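PDB 4OET: putative peptide ABC-transport system periplasmic peptide-binding protein, which probably binds a solute, perhaps a peptide or a metal complex, in the periplasm and delivers it to an ABC transporter. Local coordinates for residues A[263-268]-A[305-310]; A[174-179]-A[190-195]; A[217-222]-A[275-280]; A[285-290]-A[442-447]. All coordinates share one frame; numbering follows the deposited sequence.

Interaction 1. Residues A[263-268]-A[305-310]; sequences NYAVDK and KKAEDL
Two helices of the solute-binding protein fold, 256-264 and 304-313, meet near the C-terminal part of the first, and Y264 carries most of the contact between segments 263-268 and 305-310. The aromatic ring of Y264 packs with one face against the aliphatic part of K306: K306 CG stands 3.6 Å from the ring centroid, 12° off the ring normal, which makes a well-centred CH-pi contact. K306 reaches this place because its CG is anti to the backbone N (chi1 173°) and the chain then bends at chi2, which sets CG over the ring and brings CE alongside Y264 CE2. At the ring edge, near its plane, L310 CD1 touches Y264 CD2 at 3.5 Å, the two side chains crossing at about a right angle. Closer to the backbone, A307 sits against the root of the tyrosine, with A307 CB 3.8 Å from Y264 CB, and its small methyl lets the two chains approach to 5.3 Å between Y264 CA and A307 CA. No hydrogen bond joins the segments; the contact is apolar and CH-pi in nature. One turn apart on helix 304-313, K305 and D309 form a salt bridge. Y300 meets the Y264 ring edge-to-face, and A307 and L310 also press on A261 of helix 256-264, while V266, just beyond the tyrosine, packs between strand 454-467 and helix 342-357.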
loop_
_atom_site.group_PDB
_atom_site.type_symbol
_atom_site.label_atom_id
_atom_site.label_comp_id
_atom_site.label_asym_id
_atom_site.label_seq_id
_atom_site.Cartn_x
_atom_site.Cartn_y
_atom_site.Cartn_z
ATOM N N ASN A 263 9.241 -16.251 15.810
ATOM C CA ASN A 263 9.634 -14.845 15.808
ATOM C C ASN A 263 11.030 -14.632 16.398
ATOM O O ASN A 263 11.846 -13.901 15.834
ATOM C CB ASN A 263 8.608 -14.002 16.568
ATOM C CG ASN A 263 7.525 -13.447 15.659
ATOM O OD1 ASN A 263 7.718 -12.422 14.999
ATOM N ND2 ASN A 263 6.378 -14.116 15.626
ATOM N N TYR A 264 11.301 -15.292 17.518
ATOM C CA TYR A 264 12.585 -15.186 18.198
ATOM C C TYR A 264 13.712 -15.800 17.361
ATOM O O TYR A 264 14.889 -15.482 17.544
ATOM C CB TYR A 264 12.515 -15.875 19.565
ATOM C CG TYR A 264 11.847 -15.068 20.659
ATOM C CD1 TYR A 264 12.338 -13.823 21.032
ATOM C CD2 TYR A 264 10.738 -15.562 21.332
ATOM C CE1 TYR A 264 11.740 -13.087 22.038
ATOM C CE2 TYR A 264 10.133 -14.839 22.343
ATOM C CZ TYR A 264 10.642 -13.599 22.694
ATOM O OH TYR A 264 10.046 -12.867 23.695
ATOM N N ALA A 265 13.340 -16.709 16.469
ATOM C CA ALA A 265 14.309 -17.459 15.676
ATOM C C ALA A 265 14.886 -16.648 14.526
ATOM O O ALA A 265 15.869 -17.056 13.912
ATOM C CB ALA A 265 13.667 -18.726 15.138
ATOM N N VAL A 266 14.284 -15.502 14.231
ATOM C CA VAL A 266 14.658 -14.771 13.032
ATOM C C VAL A 266 15.560 -13.584 13.334
ATOM O O VAL A 266 15.186 -12.683 14.087
ATOM C CB VAL A 266 13.412 -14.253 12.295
ATOM C CG1 VAL A 266 13.819 -13.535 11.016
ATOM C CG2 VAL A 266 12.469 -15.403 11.995
ATOM N N ASP A 267 16.743 -13.574 12.731
ATOM C CA ASP A 267 17.646 -12.437 12.870
ATOM C C ASP A 267 17.311 -11.382 11.817
ATOM O O ASP A 267 17.982 -11.252 10.783
ATOM C CB ASP A 267 19.102 -12.896 12.764
ATOM C CG ASP A 267 20.096 -11.760 12.950
ATOM O OD1 ASP A 267 19.690 -10.636 13.330
ATOM O OD2 ASP A 267 21.306 -12.009 12.739
ATOM N N LYS A 268 16.289 -10.595 12.140
ATOM C CA LYS A 268 15.744 -9.578 11.251
ATOM C C LYS A 268 16.776 -8.506 10.930
ATOM O O LYS A 268 16.798 -7.952 9.820
ATOM C CB LYS A 268 14.519 -8.930 11.888
ATOM C CG LYS A 268 13.311 -9.852 12.076
ATOM C CD LYS A 268 12.212 -9.118 12.860
ATOM C CE LYS A 268 11.393 -10.053 13.738
ATOM N NZ LYS A 268 10.255 -9.338 14.399
ATOM N N LYS A 305 17.963 -19.089 21.551
ATOM C CA LYS A 305 17.804 -19.881 22.764
ATOM C C LYS A 305 16.412 -19.733 23.379
ATOM O O LYS A 305 15.800 -20.728 23.779
ATOM C CB LYS A 305 18.866 -19.516 23.795
ATOM C CG LYS A 305 18.694 -20.260 25.111
ATOM C CD LYS A 305 18.935 -21.759 24.967
ATOM C CE LYS A 305 19.194 -22.402 26.320
ATOM N NZ LYS A 305 18.215 -21.940 27.343
ATOM N N LYS A 306 15.917 -18.499 23.450
ATOM C CA LYS A 306 14.563 -18.244 23.930
ATOM C C LYS A 306 13.554 -19.001 23.084
ATOM O O LYS A 306 12.599 -19.580 23.606
ATOM C CB LYS A 306 14.258 -16.743 23.912
ATOM C CG LYS A 306 12.817 -16.364 24.238
ATOM C CD LYS A 306 12.543 -16.436 25.734
ATOM C CE LYS A 306 11.083 -16.135 26.057
ATOM N NZ LYS A 306 10.769 -16.442 27.483
ATOM N N ALA A 307 13.799 -19.024 21.777
ATOM C CA ALA A 307 12.926 -19.718 20.839
ATOM C C ALA A 307 12.860 -21.195 21.163
ATOM O O ALA A 307 11.774 -21.789 21.214
ATOM C CB ALA A 307 13.406 -19.519 19.417
ATOM N N GLU A 308 14.027 -21.780 21.401
ATOM C CA GLU A 308 14.103 -23.196 21.714
ATOM C C GLU A 308 13.493 -23.491 23.077
ATOM O O GLU A 308 12.789 -24.493 23.241
ATOM C CB GLU A 308 15.553 -23.668 21.658
ATOM C CG GLU A 308 16.073 -23.798 20.241
ATOM C CD GLU A 308 17.491 -24.307 20.184
ATOM O OE1 GLU A 308 18.199 -23.978 19.211
ATOM O OE2 GLU A 308 17.885 -25.072 21.089
ATOM N N ASP A 309 13.722 -22.593 24.032
ATOM C CA ASP A 309 13.144 -22.739 25.358
ATOM C C ASP A 309 11.628 -22.751 25.258
ATOM O O ASP A 309 10.955 -23.514 25.947
ATOM C CB ASP A 309 13.611 -21.615 26.287
ATOM C CG ASP A 309 15.071 -21.762 26.709
ATOM O OD1 ASP A 309 15.650 -22.856 26.519
ATOM O OD2 ASP A 309 15.641 -20.777 27.232
ATOM N N LEU A 310 11.094 -21.923 24.369
ATOM C CA LEU A 310 9.655 -21.863 24.156
ATOM C C LEU A 310 9.155 -23.180 23.589
ATOM O O LEU A 310 8.111 -23.687 24.009
ATOM C CB LEU A 310 9.298 -20.710 23.213
ATOM C CG LEU A 310 8.910 -19.382 23.878
ATOM C CD1 LEU A 310 9.037 -18.215 22.913
ATOM C CD2 LEU A 310 7.498 -19.450 24.447
#

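Interaction 2. Residues A[174-179]-A[190-195]; sequences VEFKAN and PRLIIK
The guanidinium of R191 has E175 OE2 at its edge, in plane, while I193 CD1, from the same strand as the arginine, lies 3.6 Å above one face, offset toward the rim. The edge contact is a salt bridge and a hydrogen bond, R191 NE to E175 OE2 at 2.9 Å, with an angle of 160° at the hydrogen. The two flat groups do not lie coplanar: their planes are 71° apart, and NE meets OE2 from above the carboxylate plane. The extended chain of R191 from CG to NE and that of E175 beyond CG bring the charges together obliquely. R191 NH1 has a further partner in T6 OG1, which would help fix the guanidinium. On the other face of the sheet, the F176 ring has L192 O at its edge, near the ring plane, and its CE1 lies 3.9 Å from I194 CG1. F176 and L192 run side by side in the same direction, CB to CB at 3.9 Å.

The backbones that carry these side chains form an antiparallel pair, inner members of a mixed four-stranded sheet. V174 with I194 and F176 with L192 are hydrogen-bonded pairs; E175 with I193 and K177 with R191 are non-hydrogen-bonded. I194 N bonds to V174 O at 2.9 Å, while A178 N to P190 O (2.8 Å) extends the ladder at the loop end. F176, L192 and I194 face helix 30-33, which includes the magnesium-binding N31, whose side chain is about 9 Å from that of F176.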
loop_
_atom_site.group_PDB
_atom_site.type_symbol
_atom_site.label_atom_id
_atom_site.label_comp_id
_atom_site.label_asym_id
_atom_site.label_seq_id
_atom_site.Cartn_x
_atom_site.Cartn_y
_atom_site.Cartn_z
ATOM N N VAL A 174 2.651 5.620 -21.584
ATOM C CA VAL A 174 1.513 6.502 -21.738
ATOM C C VAL A 174 2.068 7.913 -21.845
ATOM O O VAL A 174 2.936 8.307 -21.059
ATOM C CB VAL A 174 0.518 6.412 -20.567
ATOM C CG1 VAL A 174 -0.704 7.261 -20.865
ATOM C CG2 VAL A 174 0.108 4.963 -20.323
ATOM N N GLU A 175 1.589 8.665 -22.829
ATOM C CA GLU A 175 2.033 10.038 -23.001
ATOM C C GLU A 175 1.011 10.991 -22.418
ATOM O O GLU A 175 -0.196 10.803 -22.569
ATOM C CB GLU A 175 2.266 10.373 -24.480
ATOM C CG GLU A 175 2.750 11.807 -24.698
ATOM C CD GLU A 175 3.383 12.037 -26.054
ATOM O OE1 GLU A 175 3.537 11.059 -26.826
ATOM O OE2 GLU A 175 3.711 13.208 -26.352
ATOM N N PHE A 176 1.509 12.032 -21.766
ATOM C CA PHE A 176 0.652 13.031 -21.156
ATOM C C PHE A 176 1.047 14.431 -21.600
ATOM O O PHE A 176 2.163 14.656 -22.072
ATOM C CB PHE A 176 0.721 12.934 -19.634
ATOM C CG PHE A 176 0.250 11.619 -19.088
ATOM C CD1 PHE A 176 1.130 10.559 -18.913
ATOM C CD2 PHE A 176 -1.084 11.443 -18.748
ATOM C CE1 PHE A 176 0.687 9.351 -18.401
ATOM C CE2 PHE A 176 -1.529 10.239 -18.239
ATOM C CZ PHE A 176 -0.646 9.196 -18.063
ATOM N N LYS A 177 0.107 15.359 -21.464
ATOM C CA LYS A 177 0.354 16.770 -21.710
ATOM C C LYS A 177 -0.074 17.527 -20.469
ATOM O O LYS A 177 -1.092 17.190 -19.859
ATOM C CB LYS A 177 -0.414 17.268 -22.934
ATOM C CG LYS A 177 0.120 18.555 -23.515
ATOM C CD LYS A 177 -0.991 19.366 -24.169
ATOM C CE LYS A 177 -1.646 18.605 -25.307
ATOM N NZ LYS A 177 -2.582 19.476 -26.071
ATOM N N ALA A 178 0.687 18.555 -20.106
ATOM C CA ALA A 178 0.380 19.333 -18.914
ATOM C C ALA A 178 -1.018 19.944 -18.978
ATOM O O ALA A 178 -1.404 20.567 -19.978
ATOM C CB ALA A 178 1.421 20.426 -18.719
ATOM N N ASN A 179 -1.778 19.773 -17.904
ATOM C CA ASN A 179 -3.067 20.439 -17.791
ATOM C C ASN A 179 -2.798 21.915 -17.526
ATOM O O ASN A 179 -2.348 22.292 -16.445
ATOM C CB ASN A 179 -3.909 19.792 -16.686
ATOM C CG ASN A 179 -5.207 20.528 -16.424
ATOM O OD1 ASN A 179 -5.667 21.322 -17.245
ATOM N ND2 ASN A 179 -5.825 20.235 -15.284
ATOM N N PRO A 190 5.835 20.341 -19.550
ATOM C CA PRO A 190 4.731 20.216 -20.511
ATOM C C PRO A 190 4.464 18.791 -20.975
ATOM O O PRO A 190 3.304 18.419 -21.188
ATOM C CB PRO A 190 5.195 21.073 -21.699
ATOM C CG PRO A 190 6.298 21.940 -21.162
ATOM C CD PRO A 190 6.956 21.119 -20.098
ATOM N N ARG A 191 5.529 18.015 -21.149
ATOM C CA ARG A 191 5.401 16.675 -21.705
ATOM C C ARG A 191 5.825 15.597 -20.689
ATOM O O ARG A 191 6.930 15.631 -20.145
ATOM C CB ARG A 191 6.223 16.579 -22.998
ATOM C CG ARG A 191 5.942 15.353 -23.854
ATOM C CD ARG A 191 6.402 15.569 -25.303
ATOM N NE ARG A 191 6.353 14.331 -26.082
ATOM C CZ ARG A 191 7.420 13.602 -26.407
ATOM N NH1 ARG A 191 8.632 13.991 -26.033
ATOM N NH2 ARG A 191 7.276 12.485 -27.111
ATOM N N LEU A 192 4.932 14.641 -20.448
ATOM C CA LEU A 192 5.184 13.551 -19.512
ATOM C C LEU A 192 4.983 12.209 -20.201
ATOM O O LEU A 192 3.948 11.979 -20.835
ATOM C CB LEU A 192 4.260 13.645 -18.290
ATOM C CG LEU A 192 4.358 12.498 -17.272
ATOM C CD1 LEU A 192 5.758 12.392 -16.695
ATOM C CD2 LEU A 192 3.337 12.684 -16.164
ATOM N N ILE A 193 5.991 11.348 -20.119
ATOM C CA ILE A 193 5.863 9.972 -20.583
ATOM C C ILE A 193 6.061 9.015 -19.418
ATOM O O ILE A 193 7.061 9.101 -18.706
ATOM C CB ILE A 193 6.874 9.640 -21.694
ATOM C CG1 ILE A 193 6.487 10.352 -22.994
ATOM C CG2 ILE A 193 6.928 8.141 -21.938
ATOM C CD1 ILE A 193 7.670 10.900 -23.769
ATOM N N ILE A 194 5.097 8.124 -19.202
ATOM C CA ILE A 194 5.259 7.074 -18.199
ATOM C C ILE A 194 5.560 5.781 -18.928
ATOM O O ILE A 194 4.720 5.245 -19.647
ATOM C CB ILE A 194 4.020 6.907 -17.306
ATOM C CG1 ILE A 194 3.840 8.154 -16.435
ATOM C CG2 ILE A 194 4.156 5.670 -16.436
ATOM C CD1 ILE A 194 5.002 8.413 -15.505
ATOM N N LYS A 195 6.785 5.308 -18.761
ATOM C CA LYS A 195 7.269 4.142 -19.475
ATOM C C LYS A 195 7.116 2.888 -18.612
ATOM O O LYS A 195 7.499 2.878 -17.441
ATOM C CB LYS A 195 8.732 4.365 -19.870
ATOM C CG LYS A 195 9.231 3.545 -21.034
ATOM C CD LYS A 195 10.546 4.125 -21.535
ATOM C CE LYS A 195 11.103 3.361 -22.724
ATOM N NZ LYS A 195 12.329 4.031 -23.253
#

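Interaction 3. Residues A[217-222]-A[275-280]; sequences IDVSLL and LLHDYA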
loop_
_atom_site.group_PDB
_atom_site.type_symbol
_atom_site.label_atom_id
_atom_site.label_comp_id
_atom_site.label_asym_id
_atom_site.label_seq_id
_atom_site.Cartn_x
_atom_site.Cartn_y
_atom_site.Cartn_z
ATOM N N ILE A 217 14.794 2.265 -8.415
ATOM C CA ILE A 217 15.825 1.306 -8.753
ATOM C C ILE A 217 16.035 0.390 -7.570
ATOM O O ILE A 217 16.147 0.853 -6.438
ATOM C CB ILE A 217 17.159 1.994 -9.105
ATOM C CG1 ILE A 217 16.989 2.934 -10.303
ATOM C CG2 ILE A 217 18.225 0.949 -9.406
ATOM C CD1 ILE A 217 16.762 2.221 -11.617
ATOM N N ASP A 218 16.067 -0.910 -7.832
ATOM C CA ASP A 218 16.301 -1.884 -6.780
ATOM C C ASP A 218 17.630 -1.617 -6.084
ATOM O O ASP A 218 18.624 -1.267 -6.727
ATOM C CB ASP A 218 16.264 -3.302 -7.352
ATOM C CG ASP A 218 16.321 -4.363 -6.274
ATOM O OD1 ASP A 218 15.243 -4.827 -5.834
ATOM O OD2 ASP A 218 17.445 -4.712 -5.843
ATOM N N VAL A 219 17.632 -1.805 -4.768
ATOM C CA VAL A 219 18.788 -1.522 -3.925
ATOM C C VAL A 219 20.049 -2.232 -4.404
ATOM O O VAL A 219 21.156 -1.712 -4.269
ATOM C CB VAL A 219 18.506 -1.930 -2.466
ATOM C CG1 VAL A 219 19.595 -1.423 -1.549
ATOM C CG2 VAL A 219 17.166 -1.380 -2.032
ATOM N N SER A 220 19.872 -3.409 -4.991
ATOM C CA SER A 220 20.998 -4.195 -5.483
ATOM C C SER A 220 21.751 -3.512 -6.626
ATOM O O SER A 220 22.926 -3.784 -6.856
ATOM C CB SER A 220 20.509 -5.569 -5.940
ATOM O OG SER A 220 19.619 -5.439 -7.034
ATOM N N LEU A 221 21.063 -2.633 -7.343
ATOM C CA LEU A 221 21.638 -1.976 -8.506
ATOM C C LEU A 221 22.162 -0.580 -8.200
ATOM O O LEU A 221 22.713 0.069 -9.087
ATOM C CB LEU A 221 20.599 -1.891 -9.626
ATOM C CG LEU A 221 20.069 -3.215 -10.179
ATOM C CD1 LEU A 221 18.813 -2.989 -10.998
ATOM C CD2 LEU A 221 21.138 -3.865 -11.042
ATOM N N LEU A 222 22.005 -0.121 -6.958
ATOM C CA LEU A 222 22.290 1.282 -6.631
ATOM C C LEU A 222 23.739 1.708 -6.856
ATOM O O LEU A 222 23.994 2.877 -7.145
ATOM C CB LEU A 222 21.890 1.589 -5.186
ATOM C CG LEU A 222 20.389 1.817 -4.989
ATOM C CD1 LEU A 222 20.070 2.204 -3.551
ATOM C CD2 LEU A 222 19.923 2.911 -5.937
ATOM N N LEU A 275 20.494 -8.781 3.250
ATOM C CA LEU A 275 19.612 -8.972 2.112
ATOM C C LEU A 275 19.207 -7.635 1.529
ATOM O O LEU A 275 19.162 -7.471 0.309
ATOM C CB LEU A 275 18.362 -9.759 2.504
ATOM C CG LEU A 275 17.405 -10.007 1.330
ATOM C CD1 LEU A 275 18.092 -10.858 0.266
ATOM C CD2 LEU A 275 16.112 -10.662 1.798
ATOM N N LEU A 276 18.910 -6.684 2.411
ATOM C CA LEU A 276 18.301 -5.432 1.998
ATOM C C LEU A 276 19.287 -4.245 2.017
ATOM O O LEU A 276 18.918 -3.113 1.695
ATOM C CB LEU A 276 17.098 -5.162 2.893
ATOM C CG LEU A 276 15.931 -6.084 2.514
ATOM C CD1 LEU A 276 14.939 -6.225 3.672
ATOM C CD2 LEU A 276 15.237 -5.633 1.226
ATOM N N HIS A 277 20.537 -4.519 2.384
ATOM C CA HIS A 277 21.608 -3.530 2.325
ATOM C C HIS A 277 21.292 -2.262 3.118
ATOM O O HIS A 277 21.526 -1.138 2.648
ATOM C CB HIS A 277 21.883 -3.189 0.864
ATOM C CG HIS A 277 22.255 -4.381 0.044
ATOM N ND1 HIS A 277 23.544 -4.865 -0.039
ATOM C CD2 HIS A 277 21.492 -5.213 -0.705
ATOM C CE1 HIS A 277 23.561 -5.932 -0.817
ATOM N NE2 HIS A 277 22.327 -6.164 -1.235
ATOM N N ASP A 278 20.708 -2.462 4.297
ATOM C CA ASP A 278 20.366 -1.383 5.229
ATOM C C ASP A 278 19.392 -0.383 4.608
ATOM O O ASP A 278 19.176 0.698 5.160
ATOM C CB ASP A 278 21.625 -0.634 5.694
ATOM C CG ASP A 278 22.508 -1.471 6.599
ATOM O OD1 ASP A 278 23.714 -1.575 6.294
ATOM O OD2 ASP A 278 22.018 -2.011 7.613
ATOM N N TYR A 279 18.798 -0.747 3.471
ATOM C CA TYR A 279 17.817 0.106 2.800
ATOM C C TYR A 279 16.408 -0.267 3.238
ATOM O O TYR A 279 15.498 -0.415 2.420
ATOM C CB TYR A 279 17.945 -0.011 1.280
ATOM C CG TYR A 279 18.046 1.325 0.574
ATOM C CD1 TYR A 279 16.925 1.923 0.028
ATOM C CD2 TYR A 279 19.262 1.989 0.467
ATOM C CE1 TYR A 279 17.004 3.140 -0.615
ATOM C CE2 TYR A 279 19.353 3.218 -0.178
ATOM C CZ TYR A 279 18.215 3.784 -0.715
ATOM O OH TYR A 279 18.271 4.999 -1.358
ATOM N N ALA A 280 16.250 -0.424 4.546
ATOM C CA ALA A 280 15.028 -0.945 5.142
ATOM C C ALA A 280 15.185 -0.912 6.651
ATOM O O ALA A 280 16.275 -0.628 7.166
ATOM C CB ALA A 280 14.736 -2.372 4.656
#
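V219 and Y279 cross obliquely, the two methyls of the valine straddling the root of the tyrosine. V219 CG1 lies 3.6 Å from Y279 CB and CG2 3.7 Å from the same atom, so the valine packs where the ring joins its backbone and not over the ring centre. With chi1 at -170°, CG1 is anti to the backbone N, and this branch also comes up against the turn: it is 3.8 Å from H277 CB and close to the carbonyl oxygen of L276. L222 approaches Y279 from the opposite direction and takes the outer part of the ring. Its CD1 stands over one face, 4.0 Å from the centroid and 28° off the ring normal, leaning to the phenol side, where CE2 is 3.6 Å away. The tyrosine is thus met by V219 at its base and by L222 farther out.

Turns shape both segments. On one side, D218 OD2 accepts from S220 N, an Asx turn, and from S220 OG at 2.6 Å, the two donors reaching it from opposite faces of the carboxylate, which should restrain its rotation as the 3-10 segment 219-221 begins. On the other, a type I' turn from L276 to Y279, closed by Y279 N to L276 O, follows helix 268-275. R235 makes a cation-pi contact with the Y279 ring and donates to D278 O. With no hydrogen bond between the two segments, their association rests on dispersion and CH-pi contact, while polar bonds shape each loop separately.

Interaction 4. Residues A[285-290]-A[442-447]; sequences HPLERS and KDFIDA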
loop_
_atom_site.group_PDB
_atom_site.type_symbol
_atom_site.label_atom_id
_atom_site.label_comp_id
_atom_site.label_asym_id
_atom_site.label_seq_id
_atom_site.Cartn_x
_atom_site.Cartn_y
_atom_site.Cartn_z
ATOM N N HIS A 285 5.488 -4.243 13.909
ATOM C CA HIS A 285 4.036 -4.126 13.846
ATOM C C HIS A 285 3.621 -3.292 12.620
ATOM O O HIS A 285 4.467 -2.654 11.997
ATOM C CB HIS A 285 3.496 -3.556 15.173
ATOM C CG HIS A 285 3.763 -2.100 15.383
ATOM N ND1 HIS A 285 3.137 -1.112 14.648
ATOM C CD2 HIS A 285 4.549 -1.461 16.282
ATOM C CE1 HIS A 285 3.548 0.069 15.070
ATOM N NE2 HIS A 285 4.403 -0.114 16.063
ATOM N N PRO A 286 2.326 -3.317 12.251
ATOM C CA PRO A 286 2.001 -2.763 10.926
ATOM C C PRO A 286 1.752 -1.250 10.859
ATOM O O PRO A 286 1.333 -0.772 9.798
ATOM C CB PRO A 286 0.720 -3.510 10.541
ATOM C CG PRO A 286 0.075 -3.886 11.860
ATOM C CD PRO A 286 1.148 -3.912 12.915
ATOM N N LEU A 287 2.005 -0.506 11.929
ATOM C CA LEU A 287 1.760 0.940 11.892
ATOM C C LEU A 287 2.989 1.781 12.201
ATOM O O LEU A 287 2.869 2.840 12.815
ATOM C CB LEU A 287 0.652 1.333 12.875
ATOM C CG LEU A 287 -0.785 0.846 12.696
ATOM C CD1 LEU A 287 -1.196 0.927 11.230
ATOM C CD2 LEU A 287 -0.934 -0.545 13.221
ATOM N N GLU A 288 4.165 1.331 11.782
ATOM C CA GLU A 288 5.404 2.016 12.172
ATOM C C GLU A 288 5.714 3.243 11.306
ATOM O O GLU A 288 6.767 3.867 11.454
ATOM C CB GLU A 288 6.569 1.029 12.155
ATOM C CG GLU A 288 6.427 -0.011 13.264
ATOM C CD GLU A 288 7.651 -0.869 13.451
ATOM O OE1 GLU A 288 7.597 -2.051 13.050
ATOM O OE2 GLU A 288 8.656 -0.371 14.002
ATOM N N ARG A 289 4.813 3.566 10.385
ATOM C CA ARG A 289 4.880 4.838 9.663
ATOM C C ARG A 289 3.669 5.715 9.992
ATOM O O ARG A 289 3.461 6.756 9.368
ATOM C CB ARG A 289 4.959 4.609 8.152
ATOM C CG ARG A 289 6.178 3.821 7.712
ATOM C CD ARG A 289 7.437 4.630 7.901
ATOM N NE ARG A 289 8.626 3.872 7.520
ATOM C CZ ARG A 289 9.499 3.364 8.383
ATOM N NH1 ARG A 289 9.321 3.539 9.686
ATOM N NH2 ARG A 289 10.553 2.694 7.938
ATOM N N SER A 290 2.843 5.267 10.935
ATOM C CA SER A 290 1.627 6.001 11.280
ATOM C C SER A 290 1.742 6.767 12.589
ATOM O O SER A 290 2.522 6.401 13.470
ATOM C CB SER A 290 0.435 5.048 11.354
ATOM O OG SER A 290 -0.735 5.735 11.761
ATOM N N LYS A 442 -2.734 1.450 20.229
ATOM C CA LYS A 442 -1.731 0.921 21.153
ATOM C C LYS A 442 -2.188 -0.436 21.706
ATOM O O LYS A 442 -1.403 -1.395 21.766
ATOM C CB LYS A 442 -1.455 1.909 22.291
ATOM C CG LYS A 442 -0.671 1.304 23.443
ATOM C CD LYS A 442 -0.148 2.364 24.396
ATOM C CE LYS A 442 0.123 1.761 25.764
ATOM N NZ LYS A 442 1.084 0.617 25.696
ATOM N N ASP A 443 -3.460 -0.519 22.090
ATOM C CA ASP A 443 -4.020 -1.791 22.536
ATOM C C ASP A 443 -3.911 -2.832 21.427
ATOM O O ASP A 443 -3.578 -3.990 21.680
ATOM C CB ASP A 443 -5.477 -1.635 22.950
ATOM C CG ASP A 443 -5.637 -0.850 24.233
ATOM O OD1 ASP A 443 -4.649 -0.747 24.996
ATOM O OD2 ASP A 443 -6.760 -0.348 24.475
ATOM N N PHE A 444 -4.128 -2.389 20.191
ATOM C CA PHE A 444 -4.011 -3.254 19.020
ATOM C C PHE A 444 -2.586 -3.774 18.880
ATOM O O PHE A 444 -2.358 -4.982 18.760
ATOM C CB PHE A 444 -4.430 -2.480 17.763
ATOM C CG PHE A 444 -4.036 -3.138 16.457
ATOM C CD1 PHE A 444 -4.525 -4.389 16.112
ATOM C CD2 PHE A 444 -3.224 -2.473 15.551
ATOM C CE1 PHE A 444 -4.187 -4.979 14.897
ATOM C CE2 PHE A 444 -2.883 -3.057 14.340
ATOM C CZ PHE A 444 -3.358 -4.309 14.010
ATOM N N ILE A 445 -1.633 -2.851 18.928
ATOM C CA ILE A 445 -0.230 -3.205 18.816
ATOM C C ILE A 445 0.193 -4.134 19.957
ATOM O O ILE A 445 0.888 -5.129 19.731
ATOM C CB ILE A 445 0.649 -1.932 18.784
ATOM C CG1 ILE A 445 0.431 -1.185 17.460
ATOM C CG2 ILE A 445 2.111 -2.275 18.938
ATOM C CD1 ILE A 445 0.782 0.298 17.516
ATOM N N ASP A 446 -0.244 -3.827 21.174
ATOM C CA ASP A 446 0.089 -4.662 22.321
ATOM C C ASP A 446 -0.504 -6.054 22.147
ATOM O O ASP A 446 0.153 -7.058 22.441
ATOM C CB ASP A 446 -0.413 -4.033 23.624
ATOM C CG ASP A 446 0.410 -2.821 24.044
ATOM O OD1 ASP A 446 1.568 -2.702 23.588
ATOM O OD2 ASP A 446 -0.104 -1.989 24.828
ATOM N N ALA A 447 -1.738 -6.109 21.648
ATOM C CA ALA A 447 -2.423 -7.384 21.440
ATOM C C ALA A 447 -1.720 -8.225 20.383
ATOM O O ALA A 447 -1.667 -9.454 20.502
ATOM C CB ALA A 447 -3.875 -7.156 21.052
#
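I445 lies over one face of the H285 imidazole, its CD1 3.9 Å from the ring centroid and 19° off the normal, offset toward the rim near CE1. The two side chains are oblique to each other, and with I445 CG2 3.7 Å from H285 CD2 the isoleucine spans the ring. Beside this pair, F444 receives two neighbours of the histidine. L287 CD2 comes in at the ring edge, in plane, 3.4 Å from F444 CE2, and P286 CG meets the same carbon at 3.9 Å. All five of these side chains are buried.

What holds the imidazole for this contact lies within the loop. H285 has its CG between the backbone N and the carbonyl carbon (chi1 73°), which folds the ring back so that ND1 accepts from L287 N at 3.0 Å. The CG of E288 covers the face opposite I445, and the same glutamate takes H285 N on OE1. The other ring nitrogen, NE2, is bonded to N293 OD1, so both nitrogens are satisfied, which should hold the ring in this orientation. Farther out, Y459 OH is hydrogen-bonded to H285 O and E288 N, tying the loop to strand 454-467, and F444 also rests on V421 and L425 of helix 419-428. The arrangement is a loop containing a type I turn from L287 to S290, packed on the buried face of helix 434-450: interior packing of the solute-binding protein fold.

How the interactions relate
Interactions 1, 3 and 4 are spread along one region, with centres 21 to 26 Å apart. Their nearest atoms are about 7 Å apart between 1 and 3, 7 Å between 1 and 4, and 6 Å between 3 and 4, without touching. Strand 454-467 connects their surroundings: V266, Y279 and P286 all pack against it. Along the chain, interaction 1 crosses both 3 and 4. Interaction 2 stands apart, its centre about 51 Å from that of interaction 1, on the opposite side of the chain's centre. It is the contact near the magnesium-binding N31; the others lie away from that site, although a glycerol, probably from the crystallisation liquor, sits about 4 Å from the Y279 side chain of interaction 3.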